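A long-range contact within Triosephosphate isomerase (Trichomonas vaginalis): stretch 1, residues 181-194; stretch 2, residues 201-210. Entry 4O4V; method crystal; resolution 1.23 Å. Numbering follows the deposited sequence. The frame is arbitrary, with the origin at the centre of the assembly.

Stretch 1 181-194: DAQEMCKVIRDILA
Stretch 2 201-210: IANKVRILYG

What ties the two stretches together most firmly? Arg-190 NH1 donates two hydrogen bonds, to Ala-202 O and to Val-205 O, each 2.9 Å long. Both carbonyls lie at the guanidinium edge, near its plane, where N-H bonds point. The side chain (chi1 t, chi2 t, chi3 m, chi4 -75°) leaves the backbone sideways and then its end comes nearer and reaches these oxygens.

How do the backbones run? Residues 181-194 are helical throughout, with phi/psi near -62/-43. Strand 207-209 runs nearly antiparallel to that helix, at 158°, with axes 8.8 Å apart at closest. CA atoms pair Ala-182 with Tyr-209 (6.4 Å), Cys-186 with Ile-207 (6.2 Å) and Ala-194 with Ala-202 (5.0 Å).

What fills the middle? Ile-207 (m, t) points toward the helix; its CD1 lies over one guanidinium face, 3.7 Å from Arg-190 CZ, and 3.8 Å from Ile-189 CG2. Its CG2 meets Cys-186 SG (chi1 m) at 3.8 Å.

How are the ends packed? Tyr-209 (chi1 t, chi2 65°) offers a ring face to Ala-182, whose CB sits 3.5 Å from Tyr-209 CD1 in a CH-pi contact. At the other end two alanines meet: Ala-202 CB lies 3.8 Å from Ala-194 CB. Leu-193 (m, t) places CD1 4.0 Å from Val-205 CB.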

# COMPACT_ATOMS: atom_id res chain seq x y z
N ASP A 181 -7.28 -29.80 13.14
CA ASP A 181 -6.22 -28.82 13.34
C ASP A 181 -6.82 -27.42 13.51
O ASP A 181 -6.32 -26.63 14.32
CB ASP A 181 -5.25 -28.78 12.14
CG ASP A 181 -4.43 -30.02 11.98
OD1 ASP A 181 -4.01 -30.64 12.97
OD2 ASP A 181 -4.14 -30.40 10.79
N ALA A 182 -7.83 -27.09 12.72
CA ALA A 182 -8.48 -25.79 12.79
C ALA A 182 -9.11 -25.57 14.17
O ALA A 182 -8.93 -24.55 14.82
CB ALA A 182 -9.53 -25.65 11.70
N GLN A 183 -9.89 -26.55 14.60
CA GLN A 183 -10.55 -26.47 15.90
C GLN A 183 -9.53 -26.33 17.01
O GLN A 183 -9.67 -25.51 17.90
CB GLN A 183 -11.41 -27.72 16.12
CG GLN A 183 -11.81 -27.99 17.56
CD GLN A 183 -12.57 -26.86 18.19
OE1 GLN A 183 -13.30 -26.10 17.54
NE2 GLN A 183 -12.40 -26.73 19.51
N GLU A 184 -8.49 -27.15 16.96
CA GLU A 184 -7.51 -27.13 18.03
C GLU A 184 -6.82 -25.78 18.17
O GLU A 184 -6.63 -25.30 19.28
CB GLU A 184 -6.43 -28.20 17.81
N MET A 185 -6.46 -25.16 17.06
CA MET A 185 -5.76 -23.88 17.15
C MET A 185 -6.67 -22.73 17.52
O MET A 185 -6.27 -21.83 18.24
CB MET A 185 -4.99 -23.57 15.86
CG MET A 185 -3.83 -24.55 15.60
SD MET A 185 -2.67 -24.76 16.94
CE MET A 185 -1.80 -23.21 16.86
N CYS A 186 -7.92 -22.76 17.05
CA CYS A 186 -8.88 -21.73 17.50
C CYS A 186 -9.13 -21.84 18.99
O CYS A 186 -9.21 -20.81 19.68
CB CYS A 186 -10.16 -21.81 16.67
SG CYS A 186 -9.94 -21.28 14.94
N LYS A 187 -9.21 -23.06 19.51
CA LYS A 187 -9.34 -23.26 20.95
C LYS A 187 -8.09 -22.79 21.71
O LYS A 187 -8.20 -22.16 22.77
CB LYS A 187 -9.60 -24.74 21.23
CG LYS A 187 -9.70 -25.10 22.72
CD LYS A 187 -10.67 -24.27 23.53
CE LYS A 187 -10.92 -24.91 24.91
NZ LYS A 187 -11.67 -23.97 25.80
N VAL A 188 -6.90 -23.04 21.17
CA VAL A 188 -5.69 -22.54 21.79
C VAL A 188 -5.76 -21.01 21.94
O VAL A 188 -5.44 -20.46 23.00
CB VAL A 188 -4.45 -22.94 20.94
CG1 VAL A 188 -3.25 -22.04 21.24
CG2 VAL A 188 -4.08 -24.42 21.16
N ILE A 189 -6.18 -20.32 20.89
CA ILE A 189 -6.27 -18.87 20.96
C ILE A 189 -7.30 -18.41 22.01
O ILE A 189 -7.05 -17.50 22.78
CB ILE A 189 -6.58 -18.29 19.56
CG1 ILE A 189 -5.40 -18.54 18.61
CG2 ILE A 189 -6.87 -16.80 19.67
CD1 ILE A 189 -5.72 -18.37 17.17
N ARG A 190 -8.46 -19.06 22.01
CA ARG A 190 -9.49 -18.68 22.98
C ARG A 190 -8.99 -18.87 24.40
O ARG A 190 -9.25 -18.02 25.26
CB ARG A 190 -10.78 -19.46 22.76
CG ARG A 190 -11.99 -18.80 23.43
CD ARG A 190 -13.33 -19.43 23.13
NE ARG A 190 -13.54 -19.59 21.69
CZ ARG A 190 -13.84 -18.61 20.84
NH1 ARG A 190 -14.04 -17.39 21.21
NH2 ARG A 190 -13.91 -18.91 19.53
N ASP A 191 -8.25 -19.95 24.64
CA ASP A 191 -7.72 -20.18 25.98
C ASP A 191 -6.63 -19.18 26.37
O ASP A 191 -6.53 -18.80 27.55
CB ASP A 191 -7.23 -21.61 26.12
CG ASP A 191 -8.36 -22.61 26.20
OD1 ASP A 191 -9.53 -22.22 26.47
OD2 ASP A 191 -8.06 -23.81 26.01
N ILE A 192 -5.83 -18.74 25.42
CA ILE A 192 -4.86 -17.68 25.71
C ILE A 192 -5.62 -16.40 26.13
O ILE A 192 -5.26 -15.74 27.11
CB ILE A 192 -3.98 -17.40 24.49
CG1 ILE A 192 -3.04 -18.58 24.20
CG2 ILE A 192 -3.18 -16.11 24.68
CD1 ILE A 192 -2.55 -18.66 22.77
N LEU A 193 -6.62 -16.02 25.35
CA LEU A 193 -7.43 -14.87 25.72
C LEU A 193 -8.01 -15.05 27.12
O LEU A 193 -7.95 -14.14 27.95
CB LEU A 193 -8.58 -14.63 24.74
CG LEU A 193 -8.17 -14.25 23.32
CD1 LEU A 193 -9.43 -14.11 22.48
CD2 LEU A 193 -7.37 -12.95 23.30
N ALA A 194 -8.56 -16.21 27.42
CA ALA A 194 -9.18 -16.41 28.71
C ALA A 194 -8.18 -16.23 29.83
O ALA A 194 -8.48 -15.59 30.85
CB ALA A 194 -9.84 -17.77 28.80
N ILE A 201 -14.12 -11.64 27.80
CA ILE A 201 -13.56 -11.30 26.51
C ILE A 201 -13.40 -12.55 25.65
O ILE A 201 -13.77 -12.54 24.46
CB ILE A 201 -12.24 -10.51 26.68
CG1 ILE A 201 -12.56 -9.11 27.23
CG2 ILE A 201 -11.46 -10.41 25.34
CD1 ILE A 201 -11.35 -8.34 27.74
N ALA A 202 -12.86 -13.63 26.21
CA ALA A 202 -12.66 -14.84 25.43
C ALA A 202 -13.97 -15.34 24.87
O ALA A 202 -13.98 -15.91 23.74
CB ALA A 202 -12.00 -15.89 26.29
N ASN A 203 -15.06 -15.19 25.60
CA ASN A 203 -16.34 -15.70 25.15
C ASN A 203 -16.99 -14.85 24.07
O ASN A 203 -17.93 -15.34 23.42
CB ASN A 203 -17.32 -15.87 26.33
CG ASN A 203 -17.06 -17.14 27.08
OD1 ASN A 203 -16.68 -18.14 26.49
ND2 ASN A 203 -17.19 -17.11 28.40
N LYS A 204 -16.55 -13.62 23.90
CA LYS A 204 -17.16 -12.75 22.89
C LYS A 204 -16.34 -12.58 21.63
O LYS A 204 -16.89 -12.25 20.57
CB LYS A 204 -17.56 -11.38 23.47
CG LYS A 204 -16.45 -10.47 23.78
CD LYS A 204 -17.02 -9.17 24.42
CE LYS A 204 -15.96 -8.11 24.67
NZ LYS A 204 -16.58 -6.93 25.38
N VAL A 205 -15.03 -12.76 21.70
CA VAL A 205 -14.18 -12.54 20.50
C VAL A 205 -14.37 -13.65 19.48
O VAL A 205 -14.23 -14.84 19.79
CB VAL A 205 -12.69 -12.40 20.91
CG1 VAL A 205 -11.76 -12.33 19.70
CG2 VAL A 205 -12.51 -11.15 21.74
N ARG A 206 -14.67 -13.26 18.24
CA ARG A 206 -14.71 -14.21 17.15
C ARG A 206 -13.29 -14.56 16.73
O ARG A 206 -12.44 -13.68 16.48
CB ARG A 206 -15.50 -13.67 15.95
CG ARG A 206 -17.02 -13.77 16.06
CD ARG A 206 -17.66 -12.71 16.92
NE ARG A 206 -17.42 -11.34 16.43
CZ ARG A 206 -18.10 -10.75 15.45
NH1 ARG A 206 -19.10 -11.38 14.83
NH2 ARG A 206 -17.83 -9.49 15.13
N ILE A 207 -13.08 -15.86 16.62
CA ILE A 207 -11.83 -16.45 16.17
C ILE A 207 -12.12 -17.21 14.88
O ILE A 207 -12.96 -18.11 14.84
CB ILE A 207 -11.18 -17.35 17.23
CG1 ILE A 207 -10.99 -16.56 18.53
CG2 ILE A 207 -9.84 -17.90 16.71
CD1 ILE A 207 -10.57 -17.41 19.71
N LEU A 208 -11.45 -16.82 13.81
CA LEU A 208 -11.71 -17.33 12.47
C LEU A 208 -10.65 -18.30 12.04
O LEU A 208 -9.48 -18.20 12.42
CB LEU A 208 -11.70 -16.21 11.42
CG LEU A 208 -12.41 -14.91 11.79
CD1 LEU A 208 -12.26 -13.93 10.63
CD2 LEU A 208 -13.87 -15.17 12.15
N TYR A 209 -11.03 -19.25 11.20
CA TYR A 209 -10.07 -20.09 10.48
C TYR A 209 -9.75 -19.45 9.14
O TYR A 209 -10.64 -19.10 8.36
CB TYR A 209 -10.64 -21.49 10.28
CG TYR A 209 -9.67 -22.39 9.54
CD1 TYR A 209 -8.45 -22.75 10.09
CD2 TYR A 209 -9.96 -22.84 8.27
CE1 TYR A 209 -7.56 -23.60 9.42
CE2 TYR A 209 -9.07 -23.69 7.57
CZ TYR A 209 -7.87 -24.05 8.17
OH TYR A 209 -6.98 -24.87 7.53
N GLY A 210 -8.45 -19.22 8.93
CA GLY A 210 -7.92 -18.54 7.76
C GLY A 210 -7.05 -19.40 6.90
O GLY A 210 -6.25 -18.87 6.11